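Local coordinates for protein alpha-2,3-sialyltransferase (PDB 2P2V) that probably transfers sialic acid from a CMP-activated donor to an acceptor sugar through an alpha-2,3 linkage, as a membrane-associated glycosyltransferase of which this chain is the catalytic part, at residues I137-N140 against E141-N145. Numbering follows the deposited sequence.
With EDO (1,2-ethanediol), chain C.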
ATOM      1  N   ILE A 137       7.162  -7.332 -24.135  1.00 20.51           N
ATOM      2  CA  ILE A 137       8.572  -7.418 -23.554  1.00 20.26           C
ATOM      3  C   ILE A 137       8.607  -8.264 -22.315  1.00 22.67           C
ATOM      4  O   ILE A 137       9.604  -8.985 -22.082  1.00 21.67           O
ATOM      5  CB  ILE A 137       9.242  -6.035 -23.401  1.00 21.92           C
ATOM      6  CG1 ILE A 137       8.560  -5.126 -22.320  1.00 20.69           C
ATOM      7  CG2 ILE A 137       9.301  -5.300 -24.789  1.00 21.40           C
ATOM      8  CD1 ILE A 137       9.322  -3.795 -22.009  1.00 20.04           C
ATOM      9  N   LYS A 138       7.563  -8.226 -21.488  1.00 21.62           N
ATOM     10  CA  LYS A 138       7.588  -9.113 -20.300  1.00 21.74           C
ATOM     11  C   LYS A 138       7.496 -10.573 -20.653  1.00 22.16           C
ATOM     12  O   LYS A 138       8.215 -11.397 -20.040  1.00 21.68           O
ATOM     13  CB  LYS A 138       6.511  -8.710 -19.273  1.00 21.09           C
ATOM     14  CG  LYS A 138       6.746  -7.271 -18.741  1.00 18.21           C
ATOM     15  CD  LYS A 138       6.083  -7.139 -17.402  1.00 16.46           C
ATOM     16  CE  LYS A 138       6.853  -6.144 -16.595  1.00 16.71           C
ATOM     17  NZ  LYS A 138       6.395  -6.027 -15.224  1.00 20.21           N
ATOM     18  N   TYR A 139       6.662 -10.909 -21.639  1.00 22.88           N
ATOM     19  CA  TYR A 139       6.499 -12.291 -22.070  1.00 23.65           C
ATOM     20  C   TYR A 139       7.863 -12.785 -22.597  1.00 24.01           C
ATOM     21  O   TYR A 139       8.336 -13.864 -22.232  1.00 23.93           O
ATOM     22  CB  TYR A 139       5.449 -12.398 -23.194  1.00 24.09           C
ATOM     23  CG  TYR A 139       5.235 -13.807 -23.705  1.00 24.53           C
ATOM     24  CD1 TYR A 139       4.907 -14.848 -22.828  1.00 21.22           C
ATOM     25  CD2 TYR A 139       5.310 -14.110 -25.092  1.00 25.42           C
ATOM     26  CE1 TYR A 139       4.688 -16.151 -23.296  1.00 24.34           C
ATOM     27  CE2 TYR A 139       5.083 -15.430 -25.563  1.00 27.36           C
ATOM     28  CZ  TYR A 139       4.800 -16.441 -24.664  1.00 26.21           C
ATOM     29  OH  TYR A 139       4.585 -17.757 -25.059  1.00 26.69           O
ATOM     30  N   ASN A 140       8.487 -11.995 -23.444  1.00 23.55           N
ATOM     31  CA  ASN A 140       9.818 -12.428 -23.983  1.00 24.54           C
ATOM     32  C   ASN A 140      10.943 -12.476 -22.966  1.00 24.77           C
ATOM     33  O   ASN A 140      11.752 -13.428 -22.985  1.00 25.18           O
ATOM     34  CB  ASN A 140      10.246 -11.553 -25.122  1.00 25.49           C
ATOM     35  CG  ASN A 140       9.508 -11.849 -26.356  1.00 30.75           C
ATOM     36  OD1 ASN A 140       9.511 -12.969 -26.838  1.00 35.84           O
ATOM     37  ND2 ASN A 140       8.831 -10.866 -26.865  1.00 33.39           N
ATOM     38  N   GLU A 141      10.972 -11.519 -22.039  1.00 23.59           N
ATOM     39  CA  GLU A 141      11.908 -11.595 -20.909  1.00 23.74           C
ATOM     40  C   GLU A 141      11.700 -12.827 -20.078  1.00 24.68           C
ATOM     41  O   GLU A 141      12.658 -13.677 -19.845  1.00 23.92           O
ATOM     42  CB  GLU A 141      11.755 -10.329 -20.049  1.00 25.99           C
ATOM     43  CG  GLU A 141      12.576 -10.343 -18.749  1.00 23.96           C
ATOM     44  CD  GLU A 141      14.037 -10.022 -18.968  1.00 31.66           C
ATOM     45  OE1 GLU A 141      14.365  -9.017 -19.613  1.00 23.28           O
ATOM     46  OE2 GLU A 141      14.883 -10.797 -18.465  1.00 25.79           O
ATOM     47  N   ILE A 142      10.491 -13.011 -19.537  1.00 22.34           N
ATOM     48  CA  ILE A 142      10.277 -14.135 -18.597  1.00 22.86           C
ATOM     49  C   ILE A 142      10.447 -15.512 -19.215  1.00 23.90           C
ATOM     50  O   ILE A 142      11.100 -16.421 -18.617  1.00 24.50           O
ATOM     51  CB  ILE A 142       8.808 -14.054 -17.944  1.00 22.72           C
ATOM     52  CG1 ILE A 142       8.740 -12.783 -17.055  1.00 21.50           C
ATOM     53  CG2 ILE A 142       8.495 -15.326 -17.132  1.00 21.38           C
ATOM     54  CD1 ILE A 142       7.279 -12.182 -16.873  1.00 22.37           C
ATOM     55  N   TYR A 143       9.833 -15.718 -20.369  1.00 23.99           N
ATOM     56  CA  TYR A 143       9.765 -17.069 -20.914  1.00 25.07           C
ATOM     57  C   TYR A 143      10.921 -17.368 -21.875  1.00 25.28           C
ATOM     58  O   TYR A 143      11.183 -18.545 -22.198  1.00 27.06           O
ATOM     59  CB  TYR A 143       8.463 -17.270 -21.642  1.00 24.19           C
ATOM     60  CG  TYR A 143       7.284 -17.342 -20.671  1.00 24.68           C
ATOM     61  CD1 TYR A 143       6.890 -18.548 -20.102  1.00 21.70           C
ATOM     62  CD2 TYR A 143       6.602 -16.173 -20.288  1.00 24.82           C
ATOM     63  CE1 TYR A 143       5.833 -18.614 -19.191  1.00 21.74           C
ATOM     64  CE2 TYR A 143       5.515 -16.232 -19.423  1.00 19.87           C
ATOM     65  CZ  TYR A 143       5.126 -17.408 -18.888  1.00 24.13           C
ATOM     66  OH  TYR A 143       4.051 -17.398 -18.058  1.00 24.42           O
ATOM     67  N   PHE A 144      11.584 -16.344 -22.354  1.00 25.63           N
ATOM     68  CA  PHE A 144      12.580 -16.592 -23.427  1.00 27.37           C
ATOM     69  C   PHE A 144      13.915 -15.939 -23.149  1.00 28.87           C
ATOM     70  O   PHE A 144      14.829 -16.088 -23.978  1.00 29.78           O
ATOM     71  CB  PHE A 144      12.068 -16.175 -24.823  1.00 27.63           C
ATOM     72  CG  PHE A 144      10.815 -16.913 -25.269  1.00 27.58           C
ATOM     73  CD1 PHE A 144      10.871 -18.218 -25.788  1.00 31.42           C
ATOM     74  CD2 PHE A 144       9.576 -16.311 -25.168  1.00 32.50           C
ATOM     75  CE1 PHE A 144       9.717 -18.898 -26.193  1.00 32.20           C
ATOM     76  CE2 PHE A 144       8.424 -16.985 -25.545  1.00 28.06           C
ATOM     77  CZ  PHE A 144       8.479 -18.281 -26.058  1.00 30.59           C
ATOM     78  N   ASN A 145      14.032 -15.185 -22.044  1.00 28.89           N
ATOM     79  CA  ASN A 145      15.303 -14.553 -21.666  1.00 29.09           C
ATOM     80  C   ASN A 145      15.813 -13.604 -22.726  1.00 29.51           C
ATOM     81  O   ASN A 145      17.001 -13.542 -23.009  1.00 29.95           O
ATOM     82  CB  ASN A 145      16.332 -15.657 -21.346  1.00 30.78           C
ATOM     83  CG  ASN A 145      17.585 -15.120 -20.691  1.00 32.93           C
ATOM     84  OD1 ASN A 145      17.548 -14.194 -19.861  1.00 32.70           O
ATOM     85  ND2 ASN A 145      18.729 -15.710 -21.063  1.00 38.74           N
TER
HETATM   86  C1  EDO C 701       8.842 -20.887 -22.749  1.00 33.42           C
HETATM   87  O1  EDO C 701       9.686 -20.594 -21.620  1.00 29.38           O
HETATM   88  C2  EDO C 701       9.563 -21.565 -23.893  1.00 36.01           C
HETATM   89  O2  EDO C 701       9.725 -22.892 -23.431  1.00 41.98           O
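Tyr139, Tyr143 and Phe144 form a local aromatic cluster near the C-terminal end of helix 131-144, where this helix lies against a second subunit. The Tyr139 ring touches both partners, Tyr143 through CD1 and CE1, Phe144 through CE2 and CZ. Its CG lies anti to the backbone N (chi1 179°), which swings the ring along the helix toward the C-terminal end. Phe144 brings its edge to the Tyr139 face, a T-shaped pair with planes at 85° and CE2 of Phe144 3.7 Å from CE2 of Tyr139. On the Tyr143 side the rings meet obliquely, planes 49° apart, with CD1 of Tyr139 3.3 Å from CD2 of Tyr143. Both tyrosine hydroxyls reach the second subunit: that of Tyr139 hydrogen-bonds His78 and Gln82 there, that of Tyr143 the Leu74 carbonyl. Along the backbone, Ile142 N donates to Lys138 O (2.8 Å) and Tyr143 N to Tyr139 O (3.0 Å). Phe144 N makes only a weak, bent bond to Asn140 O, yet Asn145 N still donates to Glu141 O before the chain leaves the helix with positive phi at Asn145. The Glu141 chain bends at chi2 and leads away from the cluster, OE1 salt-bridged to Arg147 NE. O1 of an ethanediol, probably from the crystallisation liquor, donates to Tyr143 O (2.6 Å). The arrangement is that of an aromatic cluster at a helix C-terminus, built into a subunit interface of the sialyltransferase tetramer.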